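Local coordinates for protein lipid II:glycine glycyltransferase (Staphylococcus aureus, PDB 6SNR) that probably transfers the first glycine of the pentaglycine bridge from glycyl-tRNA to the lysine of lipid II during staphylococcal peptidoglycan synthesis, at residues 12-17 and 49-54; 135-140 and 356-361; 237-242 and 286-291. All blocks are in the same frame, centred on the assembly; numbering follows the deposited sequence.

Contact 1: residues 12-17 and 49-54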
ATOM      1  N   ASP A  12      19.546   2.835  -5.853  1.00 17.76           N
ATOM      2  CA  ASP A  12      18.409   2.328  -5.081  1.00 16.64           C
ATOM      3  C   ASP A  12      18.662   2.485  -3.561  1.00 17.74           C
ATOM      4  O   ASP A  12      17.788   2.878  -2.795  1.00 17.11           O
ATOM      5  CB  ASP A  12      18.095   0.872  -5.453  1.00 16.12           C
ATOM      6  CG  ASP A  12      17.496   0.725  -6.843  1.00 15.71           C
ATOM      7  OD1 ASP A  12      16.997   1.788  -7.355  1.00 16.27           O
ATOM      8  OD2 ASP A  12      17.522  -0.393  -7.393  1.00 17.11           O
ATOM      9  N   ALA A  13      19.887   2.216  -3.121  1.00 17.31           N
ATOM     10  CA  ALA A  13      20.221   2.427  -1.708  1.00 19.39           C
ATOM     11  C   ALA A  13      20.029   3.873  -1.259  1.00 19.62           C
ATOM     12  O   ALA A  13      19.437   4.172  -0.210  1.00 20.68           O
ATOM     13  CB  ALA A  13      21.640   1.916  -1.425  1.00 20.72           C
ATOM     14  N   PHE A  14      20.501   4.796  -2.096  1.00 17.56           N
ATOM     15  CA  PHE A  14      20.372   6.203  -1.833  1.00 18.07           C
ATOM     16  C   PHE A  14      18.915   6.606  -1.785  1.00 17.11           C
ATOM     17  O   PHE A  14      18.504   7.335  -0.851  1.00 19.72           O
ATOM     18  CB  PHE A  14      21.111   7.021  -2.900  1.00 18.80           C
ATOM     19  CG  PHE A  14      21.104   8.501  -2.624  1.00 19.02           C
ATOM     20  CD1 PHE A  14      20.090   9.313  -3.058  1.00 20.12           C
ATOM     21  CD2 PHE A  14      22.131   9.073  -1.895  1.00 21.46           C
ATOM     22  CE1 PHE A  14      20.100  10.678  -2.780  1.00 21.77           C
ATOM     23  CE2 PHE A  14      22.141  10.421  -1.617  1.00 21.78           C
ATOM     24  CZ  PHE A  14      21.124  11.233  -2.065  1.00 20.16           C
ATOM     25  N   VAL A  15      18.105   6.172  -2.756  1.00 17.96           N
ATOM     26  CA  VAL A  15      16.656   6.462  -2.759  1.00 17.20           C
ATOM     27  C   VAL A  15      15.949   5.925  -1.496  1.00 17.36           C
ATOM     28  O   VAL A  15      15.159   6.614  -0.869  1.00 18.57           O
ATOM     29  CB  VAL A  15      15.972   5.893  -4.024  1.00 18.25           C
ATOM     30  CG1 VAL A  15      14.436   6.068  -3.999  1.00 16.63           C
ATOM     31  CG2 VAL A  15      16.574   6.526  -5.309  1.00 17.55           C
ATOM     32  N   LYS A  16      16.321   4.719  -1.117  1.00 16.51           N
ATOM     33  CA  LYS A  16      15.666   4.055   0.003  1.00 18.55           C
ATOM     34  C   LYS A  16      15.977   4.767   1.306  1.00 21.85           C
ATOM     35  O   LYS A  16      15.094   4.824   2.176  1.00 22.81           O
ATOM     36  CB  LYS A  16      16.052   2.573   0.035  1.00 19.97           C
ATOM     37  CG  LYS A  16      15.371   1.757  -1.061  1.00 18.85           C
ATOM     38  CD  LYS A  16      15.843   0.315  -1.140  1.00 20.16           C
ATOM     39  CE  LYS A  16      14.987  -0.591  -1.985  1.00 19.87           C
ATOM     40  NZ  LYS A  16      15.325  -2.054  -1.866  1.00 21.07           N
ATOM     41  N   SER A  17      17.166   5.341   1.453  1.00 20.54           N
ATOM     42  CA  SER A  17      17.527   6.074   2.695  1.00 21.52           C
ATOM     43  C   SER A  17      17.302   7.591   2.704  1.00 22.44           C
ATOM     44  O   SER A  17      17.453   8.262   3.744  1.00 21.60           O
ATOM     45  CB  SER A  17      18.989   5.794   3.038  1.00 24.16           C
ATOM     46  OG  SER A  17      19.875   6.167   2.029  1.00 28.67           O
ATOM     47  N   GLY A  49      33.219  12.295  -3.453  1.00 35.33           N
ATOM     48  CA  GLY A  49      32.835  10.872  -3.529  1.00 34.67           C
ATOM     49  C   GLY A  49      31.514  10.512  -2.847  1.00 33.25           C
ATOM     50  O   GLY A  49      31.134   9.341  -2.779  1.00 29.82           O
ATOM     51  N   GLU A  50      30.836  11.519  -2.307  1.00 32.79           N
ATOM     52  CA  GLU A  50      29.581  11.313  -1.588  1.00 31.95           C
ATOM     53  C   GLU A  50      28.442  11.840  -2.455  1.00 27.83           C
ATOM     54  O   GLU A  50      28.413  13.037  -2.752  1.00 26.84           O
ATOM     55  CB  GLU A  50      29.629  12.099  -0.280  1.00 37.71           C
ATOM     56  CG  GLU A  50      28.422  11.962   0.638  1.00 42.10           C
ATOM     57  CD  GLU A  50      28.578  12.819   1.889  1.00 49.84           C
ATOM     58  OE1 GLU A  50      29.683  12.802   2.484  1.00 55.03           O
ATOM     59  OE2 GLU A  50      27.611  13.525   2.269  1.00 52.52           O
ATOM     60  N   VAL A  51      27.496  10.970  -2.802  1.00 27.03           N
ATOM     61  CA  VAL A  51      26.308  11.399  -3.566  1.00 24.50           C
ATOM     62  C   VAL A  51      25.443  12.363  -2.723  1.00 21.67           C
ATOM     63  O   VAL A  51      25.199  12.107  -1.528  1.00 23.08           O
ATOM     64  CB  VAL A  51      25.460  10.169  -3.953  1.00 23.87           C
ATOM     65  CG1 VAL A  51      24.146  10.576  -4.668  1.00 23.56           C
ATOM     66  CG2 VAL A  51      26.255   9.179  -4.806  1.00 23.99           C
ATOM     67  N   GLN A  52      24.964  13.449  -3.330  1.00 22.35           N
ATOM     68  CA  GLN A  52      24.046  14.408  -2.661  1.00 22.23           C
ATOM     69  C   GLN A  52      22.644  14.409  -3.301  1.00 21.13           C
ATOM     70  O   GLN A  52      21.690  14.920  -2.692  1.00 21.88           O
ATOM     71  CB  GLN A  52      24.623  15.831  -2.616  1.00 26.51           C
ATOM     72  CG  GLN A  52      25.847  15.985  -1.713  1.00 30.59           C
ATOM     73  CD  GLN A  52      26.289  17.434  -1.601  1.00 35.08           C
ATOM     74  OE1 GLN A  52      25.492  18.366  -1.778  1.00 39.87           O
ATOM     75  NE2 GLN A  52      27.569  17.641  -1.307  1.00 39.56           N
ATOM     76  N   GLY A  53      22.496  13.840  -4.495  1.00 19.71           N
ATOM     77  CA  GLY A  53      21.139  13.702  -5.107  1.00 19.76           C
ATOM     78  C   GLY A  53      21.170  12.787  -6.308  1.00 19.15           C
ATOM     79  O   GLY A  53      22.203  12.667  -6.976  1.00 18.49           O
ATOM     80  N   VAL A  54      20.031  12.154  -6.615  1.00 17.06           N
ATOM     81  CA  VAL A  54      19.884  11.318  -7.780  1.00 16.26           C
ATOM     82  C   VAL A  54      18.542  11.532  -8.409  1.00 16.85           C
ATOM     83  O   VAL A  54      17.655  12.177  -7.801  1.00 16.35           O
ATOM     84  CB  VAL A  54      20.011   9.815  -7.432  1.00 17.86           C
ATOM     85  CG1 VAL A  54      21.327   9.562  -6.723  1.00 18.35           C
ATOM     86  CG2 VAL A  54      18.841   9.370  -6.542  1.00 17.17           C
TER
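F14 reaches from helix 8-17 in between V51 and V54 at the start of strand 50-61, its ring seated on a classic beta bulge. Q52 and G53 both pair with V45 of the neighbouring strand 39-47. The extra residue in the bulge puts V51 and V54, three positions apart, on the same side of the strand, both CB atoms directed at the helix; between them Q52 directs its CB away from the helix and G53 offers only backbone. The result is a saddle with two valine bumps, and the ring is the knob that fills it. The first torsion of F14 sets CG anti to the backbone N (chi1 -176°), beside the carbonyl carbon; the CB of F14 is itself directed at the strand. V51 CG1 lies over one ring face, 3.9 Å from the centroid and 21° off the normal, a CH-pi contact displaced toward the CD2-CE2 rim. The far tip drops into the backbone hollow: F14 CZ is 3.7 Å from Q52 C and 3.8 Å from G53 N, both oblique approaches, and F14 CE2 is 3.5 Å from V51 O. At the near end F14 CD1 meets V54 CG2 at 3.7 Å as the two side chains run past each other in opposite directions. The axes of 12-17 and 50-54 cross at -88°, 9.1 Å apart, and F14 accounts for 98 of the 211 Å² buried. V77 touches both F14 and V54, which places the packing on the mixed sheet that holds strands 39-47, 50-61 and 68-78. V54 CG2, held between its own backbone N and carbonyl carbon, also touches V15 CG2 at 3.8 Å and so bridges two adjacent helix residues.

Contact 2: residues 135-140 and 356-361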
ATOM      1  N   GLU A 135      -7.371  19.718  -6.438  1.00 21.96           N
ATOM      2  CA  GLU A 135      -7.839  18.586  -5.638  1.00 22.62           C
ATOM      3  C   GLU A 135      -6.792  17.468  -5.573  1.00 22.14           C
ATOM      4  O   GLU A 135      -6.007  17.300  -6.523  1.00 20.69           O
ATOM      5  CB  GLU A 135      -9.150  17.975  -6.131  1.00 25.60           C
ATOM      6  CG  GLU A 135     -10.415  18.686  -5.617  1.00 29.48           C
ATOM      7  CD  GLU A 135     -10.763  18.207  -4.194  1.00 24.45           C
ATOM      8  OE1 GLU A 135     -10.175  18.693  -3.228  1.00 45.51           O
ATOM      9  OE2 GLU A 135     -11.532  17.281  -4.037  1.00 40.63           O
ATOM     10  N   GLY A 136      -6.838  16.677  -4.504  1.00 20.53           N
ATOM     11  CA  GLY A 136      -5.811  15.606  -4.343  1.00 20.39           C
ATOM     12  C   GLY A 136      -5.776  14.659  -5.551  1.00 22.37           C
ATOM     13  O   GLY A 136      -4.682  14.222  -5.988  1.00 21.71           O
ATOM     14  N   LEU A 137      -6.932  14.341  -6.132  1.00 19.65           N
ATOM     15  CA  LEU A 137      -6.979  13.458  -7.318  1.00 21.07           C
ATOM     16  C   LEU A 137      -7.344  14.154  -8.632  1.00 19.00           C
ATOM     17  O   LEU A 137      -7.873  13.508  -9.550  1.00 23.20           O
ATOM     18  CB  LEU A 137      -7.888  12.271  -7.052  1.00 20.55           C
ATOM     19  CG  LEU A 137      -7.439  11.246  -6.025  1.00 21.01           C
ATOM     20  CD1 LEU A 137      -8.551  10.317  -5.575  1.00 24.23           C
ATOM     21  CD2 LEU A 137      -6.254  10.482  -6.625  1.00 22.53           C
ATOM     22  N   SER A 138      -6.989  15.420  -8.773  1.00 21.47           N
ATOM     23  CA  SER A 138      -7.162  16.161  -9.989  1.00 22.49           C
ATOM     24  C   SER A 138      -6.547  15.421 -11.164  1.00 26.40           C
ATOM     25  O   SER A 138      -5.424  14.912 -11.066  1.00 25.67           O
ATOM     26  CB  SER A 138      -6.524  17.550  -9.895  1.00 24.61           C
ATOM     27  OG  SER A 138      -6.632  18.248 -11.133  1.00 25.40           O
ATOM     28  N   LYS A 139      -7.285  15.349 -12.254  1.00 26.75           N
ATOM     29  CA  LYS A 139      -6.696  14.862 -13.523  1.00 27.21           C
ATOM     30  C   LYS A 139      -5.621  15.815 -14.130  1.00 25.76           C
ATOM     31  O   LYS A 139      -4.976  15.470 -15.136  1.00 26.54           O
ATOM     32  CB  LYS A 139      -7.831  14.577 -14.523  1.00 29.10           C
ATOM     33  N   ASP A 140      -5.374  16.983 -13.533  1.00 23.24           N
ATOM     34  CA  ASP A 140      -4.383  17.946 -14.045  1.00 23.87           C
ATOM     35  C   ASP A 140      -2.927  17.545 -13.764  1.00 24.08           C
ATOM     36  O   ASP A 140      -1.967  18.171 -14.257  1.00 26.60           O
ATOM     37  CB  ASP A 140      -4.651  19.350 -13.489  1.00 26.15           C
ATOM     38  CG  ASP A 140      -5.826  20.012 -14.138  1.00 33.24           C
ATOM     39  OD1 ASP A 140      -6.620  19.291 -14.786  1.00 38.51           O
ATOM     40  OD2 ASP A 140      -5.923  21.255 -13.989  1.00 41.35           O
ATOM     41  N   GLY A 356      -3.911   7.571  -2.974  1.00 16.65           N
ATOM     42  CA  GLY A 356      -4.545   8.844  -3.214  1.00 16.34           C
ATOM     43  C   GLY A 356      -5.917   9.084  -2.610  1.00 16.64           C
ATOM     44  O   GLY A 356      -6.693   8.155  -2.417  1.00 17.84           O
ATOM     45  N   THR A 357      -6.196  10.360  -2.448  1.00 16.98           N
ATOM     46  CA  THR A 357      -7.508  10.834  -1.988  1.00 17.40           C
ATOM     47  C   THR A 357      -7.674  12.280  -2.370  1.00 18.42           C
ATOM     48  O   THR A 357      -6.719  13.019  -2.473  1.00 17.58           O
ATOM     49  CB  THR A 357      -7.625  10.638  -0.454  1.00 18.01           C
ATOM     50  OG1 THR A 357      -9.007  10.854  -0.038  1.00 17.96           O
ATOM     51  CG2 THR A 357      -6.736  11.547   0.320  1.00 18.87           C
ATOM     52  N   ASP A 358      -8.945  12.725  -2.476  1.00 18.23           N
ATOM     53  CA  ASP A 358      -9.303  14.095  -2.239  1.00 19.40           C
ATOM     54  C   ASP A 358      -9.414  14.391  -0.743  1.00 18.62           C
ATOM     55  O   ASP A 358      -9.606  13.494   0.070  1.00 19.46           O
ATOM     56  CB  ASP A 358     -10.696  14.402  -2.884  1.00 19.50           C
ATOM     57  CG  ASP A 358     -10.678  14.426  -4.395  1.00 22.51           C
ATOM     58  OD1 ASP A 358      -9.633  14.767  -5.042  1.00 21.01           O
ATOM     59  OD2 ASP A 358     -11.766  14.159  -4.999  1.00 26.34           O
ATOM     60  N   ASN A 359      -9.245  15.663  -0.401  1.00 19.08           N
ATOM     61  CA  ASN A 359      -9.411  16.102   0.993  1.00 19.63           C
ATOM     62  C   ASN A 359     -10.898  16.286   1.326  1.00 21.30           C
ATOM     63  O   ASN A 359     -11.455  17.279   0.930  1.00 20.96           O
ATOM     64  CB  ASN A 359      -8.692  17.409   1.226  1.00 20.42           C
ATOM     65  CG  ASN A 359      -8.688  17.841   2.705  1.00 23.69           C
ATOM     66  OD1 ASN A 359      -9.255  17.160   3.547  1.00 25.47           O
ATOM     67  ND2 ASN A 359      -8.041  18.962   3.019  1.00 25.55           N
ATOM     68  N   ASP A 360     -11.470  15.321   2.035  1.00 23.98           N
ATOM     69  CA  ASP A 360     -12.855  15.375   2.567  1.00 22.23           C
ATOM     70  C   ASP A 360     -13.861  15.706   1.488  1.00 23.18           C
ATOM     71  O   ASP A 360     -14.587  16.721   1.570  1.00 21.55           O
ATOM     72  CB  ASP A 360     -12.919  16.396   3.669  1.00 21.68           C
ATOM     73  CG  ASP A 360     -14.255  16.341   4.454  1.00 23.44           C
ATOM     74  OD1 ASP A 360     -14.794  15.250   4.630  1.00 23.76           O
ATOM     75  OD2 ASP A 360     -14.737  17.426   4.818  1.00 26.56           O
ATOM     76  N   PRO A 361     -13.914  14.885   0.421  1.00 22.15           N
ATOM     77  CA  PRO A 361     -14.873  15.159  -0.626  1.00 21.95           C
ATOM     78  C   PRO A 361     -16.327  14.945  -0.168  1.00 21.67           C
ATOM     79  O   PRO A 361     -16.566  14.208   0.778  1.00 24.68           O
ATOM     80  CB  PRO A 361     -14.511  14.128  -1.705  1.00 21.68           C
ATOM     81  CG  PRO A 361     -13.965  12.988  -0.933  1.00 21.94           C
ATOM     82  CD  PRO A 361     -13.229  13.578   0.222  1.00 22.50           C
TER
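One hydrogen bond joins 135-140 to 356-361: L137 N donates to D358 OD1 over 2.9 Å with an N-H...O angle of 160°, meeting the oxygen nearly in line with its C-O bond. The donor sits inside a type I beta turn from E135 to S138, closed by S138 N to E135 O at 3.1 Å, so D358 OD1 takes up an N-H inside the turn. Within 356-361, T357 OG1 donates to D358 O at 2.7 Å. A weaker polar contact lies alongside, where G136 CA points its hydrogen at T357 O, 3.3 Å away; G136 has no side chain to hold the backbones apart, and its CA comes within 4.3 Å of D358 CA.

The carboxylates of E135 and D358 form the electrostatic part. Their side chains cross at about a right angle, with the planes 32° apart. The E135 chain bends at chi2 (-82°), placing CD beside D358, and E135 OE2 stands 3.0 Å from D358 CG, equally far from OD1 and OD2, at 3.3 Å. All three oxygens are acceptors, so no bond joins them, and the approach of like charges is probably unfavourable unless offset by other interactions.

Apolar contact comes from L137, whose CG and methyls lie against the 356-357 backbone; L137 CD1 is 3.8 Å from T357 CA.

The turn connects strand 129-130 of one mixed sheet to strand 146-151 of the other. Helix 368-374 packs beside it, L370 against L137 and W371 against T357.

Contact 3: residues 237-242 and 286-291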
ATOM      1  N   GLU A 237      -8.676 -26.284   9.680  1.00 33.09           N
ATOM      2  CA  GLU A 237      -8.031 -25.609  10.778  1.00 33.52           C
ATOM      3  C   GLU A 237      -9.072 -25.186  11.814  1.00 31.04           C
ATOM      4  O   GLU A 237      -8.855 -25.329  13.017  1.00 32.48           O
ATOM      5  CB  GLU A 237      -7.265 -24.368  10.305  1.00 36.99           C
ATOM      6  CG  GLU A 237      -5.997 -24.638   9.493  1.00 41.32           C
ATOM      7  CD  GLU A 237      -5.146 -23.376   9.342  1.00 42.20           C
ATOM      8  OE1 GLU A 237      -5.704 -22.260   9.383  1.00 46.83           O
ATOM      9  OE2 GLU A 237      -3.917 -23.491   9.206  1.00 50.41           O
ATOM     10  N   ASN A 238     -10.194 -24.675  11.334  1.00 29.47           N
ATOM     11  CA  ASN A 238     -11.221 -24.129  12.228  1.00 28.19           C
ATOM     12  C   ASN A 238     -11.925 -25.225  12.997  1.00 28.45           C
ATOM     13  O   ASN A 238     -12.228 -25.029  14.177  1.00 26.90           O
ATOM     14  CB  ASN A 238     -12.215 -23.282  11.488  1.00 27.58           C
ATOM     15  CG  ASN A 238     -11.607 -21.992  10.977  1.00 32.43           C
ATOM     16  OD1 ASN A 238     -10.381 -21.871  10.852  1.00 30.90           O
ATOM     17  ND2 ASN A 238     -12.449 -21.025  10.717  1.00 29.25           N
ATOM     18  N   ILE A 239     -12.132 -26.355  12.335  1.00 27.29           N
ATOM     19  CA  ILE A 239     -12.661 -27.579  12.990  1.00 27.21           C
ATOM     20  C   ILE A 239     -11.730 -28.023  14.136  1.00 27.75           C
ATOM     21  O   ILE A 239     -12.175 -28.320  15.243  1.00 26.03           O
ATOM     22  CB  ILE A 239     -12.925 -28.719  11.959  1.00 27.31           C
ATOM     23  CG1 ILE A 239     -14.100 -28.313  11.038  1.00 28.03           C
ATOM     24  CG2 ILE A 239     -13.164 -30.062  12.684  1.00 30.06           C
ATOM     25  CD1 ILE A 239     -14.342 -29.148   9.792  1.00 28.07           C
ATOM     26  N   ALA A 240     -10.418 -28.020  13.905  1.00 29.49           N
ATOM     27  CA  ALA A 240      -9.478 -28.299  14.989  1.00 30.09           C
ATOM     28  C   ALA A 240      -9.608 -27.338  16.153  1.00 27.50           C
ATOM     29  O   ALA A 240      -9.533 -27.755  17.308  1.00 31.29           O
ATOM     30  CB  ALA A 240      -8.045 -28.301  14.452  1.00 32.04           C
ATOM     31  N   LYS A 241      -9.781 -26.043  15.862  1.00 27.11           N
ATOM     32  CA  LYS A 241     -10.004 -25.045  16.881  1.00 28.95           C
ATOM     33  C   LYS A 241     -11.305 -25.385  17.661  1.00 25.62           C
ATOM     34  O   LYS A 241     -11.324 -25.241  18.864  1.00 26.02           O
ATOM     35  CB  LYS A 241     -10.102 -23.650  16.245  1.00 33.22           C
ATOM     36  CG  LYS A 241     -10.398 -22.472  17.165  1.00 37.92           C
ATOM     37  CD  LYS A 241     -10.349 -21.115  16.436  1.00 41.77           C
ATOM     38  CE  LYS A 241     -11.352 -21.023  15.272  1.00 43.36           C
ATOM     39  NZ  LYS A 241     -11.930 -19.664  15.029  1.00 41.43           N
ATOM     40  N   VAL A 242     -12.365 -25.787  16.956  1.00 26.73           N
ATOM     41  CA  VAL A 242     -13.645 -26.082  17.624  1.00 25.38           C
ATOM     42  C   VAL A 242     -13.474 -27.296  18.537  1.00 25.62           C
ATOM     43  O   VAL A 242     -13.928 -27.278  19.662  1.00 25.71           O
ATOM     44  CB  VAL A 242     -14.797 -26.271  16.615  1.00 26.56           C
ATOM     45  CG1 VAL A 242     -16.062 -26.807  17.318  1.00 26.64           C
ATOM     46  CG2 VAL A 242     -15.103 -24.965  15.913  1.00 28.19           C
ATOM     47  N   ASP A 286     -22.878 -27.541  16.310  1.00 19.18           N
ATOM     48  CA  ASP A 286     -23.601 -27.074  15.158  1.00 19.98           C
ATOM     49  C   ASP A 286     -22.598 -26.420  14.186  1.00 23.00           C
ATOM     50  O   ASP A 286     -22.662 -26.646  12.977  1.00 22.70           O
ATOM     51  CB  ASP A 286     -24.643 -26.026  15.527  1.00 21.92           C
ATOM     52  CG  ASP A 286     -25.849 -26.598  16.270  1.00 22.94           C
ATOM     53  OD1 ASP A 286     -26.104 -27.810  16.204  1.00 23.53           O
ATOM     54  OD2 ASP A 286     -26.549 -25.778  16.884  1.00 23.03           O
ATOM     55  N   LEU A 287     -21.677 -25.643  14.731  1.00 22.47           N
ATOM     56  CA  LEU A 287     -20.653 -24.986  13.876  1.00 23.72           C
ATOM     57  C   LEU A 287     -19.756 -26.013  13.200  1.00 23.61           C
ATOM     58  O   LEU A 287     -19.390 -25.864  12.043  1.00 23.06           O
ATOM     59  CB  LEU A 287     -19.795 -24.025  14.700  1.00 23.96           C
ATOM     60  CG  LEU A 287     -18.619 -23.319  14.012  1.00 26.19           C
ATOM     61  CD1 LEU A 287     -19.153 -22.543  12.830  1.00 27.89           C
ATOM     62  CD2 LEU A 287     -17.944 -22.414  15.024  1.00 26.47           C
ATOM     63  N   LYS A 288     -19.396 -27.065  13.918  1.00 23.33           N
ATOM     64  CA  LYS A 288     -18.560 -28.120  13.376  1.00 23.17           C
ATOM     65  C   LYS A 288     -19.245 -28.724  12.150  1.00 23.44           C
ATOM     66  O   LYS A 288     -18.628 -28.888  11.095  1.00 23.77           O
ATOM     67  CB  LYS A 288     -18.283 -29.188  14.428  1.00 25.17           C
ATOM     68  CG  LYS A 288     -17.346 -30.273  13.982  1.00 25.67           C
ATOM     69  CD  LYS A 288     -16.752 -31.001  15.191  1.00 26.31           C
ATOM     70  CE  LYS A 288     -16.163 -32.342  14.769  1.00 27.34           C
ATOM     71  NZ  LYS A 288     -15.631 -33.076  15.939  1.00 28.35           N
ATOM     72  N   ARG A 289     -20.554 -28.964  12.248  1.00 21.67           N
ATOM     73  CA  ARG A 289     -21.319 -29.457  11.095  1.00 21.98           C
ATOM     74  C   ARG A 289     -21.240 -28.502   9.886  1.00 22.41           C
ATOM     75  O   ARG A 289     -21.105 -28.941   8.752  1.00 23.85           O
ATOM     76  CB  ARG A 289     -22.812 -29.677  11.427  1.00 24.09           C
ATOM     77  CG  ARG A 289     -23.110 -30.771  12.451  1.00 23.32           C
ATOM     78  CD  ARG A 289     -22.836 -32.170  11.925  1.00 25.51           C
ATOM     79  NE  ARG A 289     -21.439 -32.574  12.118  1.00 25.34           N
ATOM     80  CZ  ARG A 289     -20.906 -32.931  13.287  1.00 24.04           C
ATOM     81  NH1 ARG A 289     -21.640 -32.930  14.398  1.00 24.93           N
ATOM     82  NH2 ARG A 289     -19.608 -33.270  13.358  1.00 24.18           N
ATOM     83  N   ASP A 290     -21.385 -27.216  10.154  1.00 23.30           N
ATOM     84  CA  ASP A 290     -21.405 -26.196   9.086  1.00 23.44           C
ATOM     85  C   ASP A 290     -20.023 -26.139   8.414  1.00 24.99           C
ATOM     86  O   ASP A 290     -19.934 -26.071   7.171  1.00 25.01           O
ATOM     87  CB  ASP A 290     -21.797 -24.821   9.640  1.00 24.35           C
ATOM     88  CG  ASP A 290     -23.200 -24.767  10.236  1.00 25.59           C
ATOM     89  OD1 ASP A 290     -24.040 -25.644   9.961  1.00 27.34           O
ATOM     90  OD2 ASP A 290     -23.483 -23.767  10.934  1.00 26.43           O
ATOM     91  N   LEU A 291     -18.973 -26.229   9.227  1.00 25.75           N
ATOM     92  CA  LEU A 291     -17.571 -26.250   8.722  1.00 24.20           C
ATOM     93  C   LEU A 291     -17.259 -27.507   7.927  1.00 25.90           C
ATOM     94  O   LEU A 291     -16.498 -27.465   6.955  1.00 26.60           O
ATOM     95  CB  LEU A 291     -16.564 -26.099   9.854  1.00 24.20           C
ATOM     96  CG  LEU A 291     -16.555 -24.717  10.490  1.00 24.24           C
ATOM     97  CD1 LEU A 291     -15.840 -24.752  11.818  1.00 24.36           C
ATOM     98  CD2 LEU A 291     -15.921 -23.710   9.526  1.00 24.86           C
TER
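I239 and L291 each turn their first torsion the same way, with I239 CG1 (chi1 -68°) and L291 CG (chi1 -69°) anti to the carbonyl carbon and beside the backbone N, and this carries both branches into the gap between helices 235-262 and 267-297. There the side chains slide past each other in opposite directions: I239 CG1 lies 3.5 Å from L291 CB, and I239 CD1 lies 3.8 Å from the same atom. L287 takes the other course. Its CG is anti to the backbone N, and CD2 comes to 3.9 Å from V242 CG2. One turn further along its helix, L291 CD1 approaches V242 CG2 at 4.2 Å and N238 CB at 3.9 Å, so this one methyl is shared by residues a turn apart.

The segments 237-242 and 286-291 run nearly antiparallel, at 166°, their axes 9.7 Å apart. Their helices form a long hairpin, the antiparallel coiled-coil arm of FemABX enzymes, which in relatives has been compared with the tRNA-binding arm of seryl-tRNA synthetase. The segments lie close to its base, next to the globular body.

On one flank K288 runs its extended chain past I239, with CE 4.3 Å from I239 CG2. The contact rests on apolar packing around I239, V242 and L291, the latter two buried. With no hydrogen bond or salt bridge between the segments, the pairing here depends on the shape and burial of apolar groups, while K288 NZ and N238 ND2 are satisfied by N243 OD1 and G178 O.

From the N terminus, contact 1 comes first: helix 8-17 meets strand 50-61, closing a short loop of helix 27-33 and strand 39-47, which packs helix 8-17 against the first mixed sheet. After strand 129-130 the chain passes to the second sheet, to return to the first only at strand 388-391. On the way 135-140 opens a much longer loop that 356-361 closes as contact 2, bringing the inter-sheet connection against the end of strand 351-356. Contact 3 is nested inside this loop, joining both halves of the helical hairpin. Contact 1 is in series with the other two, and none cross. Contacts 1 and 3 lie on opposite sides of the chain's centre, their own centres about 54 Å apart.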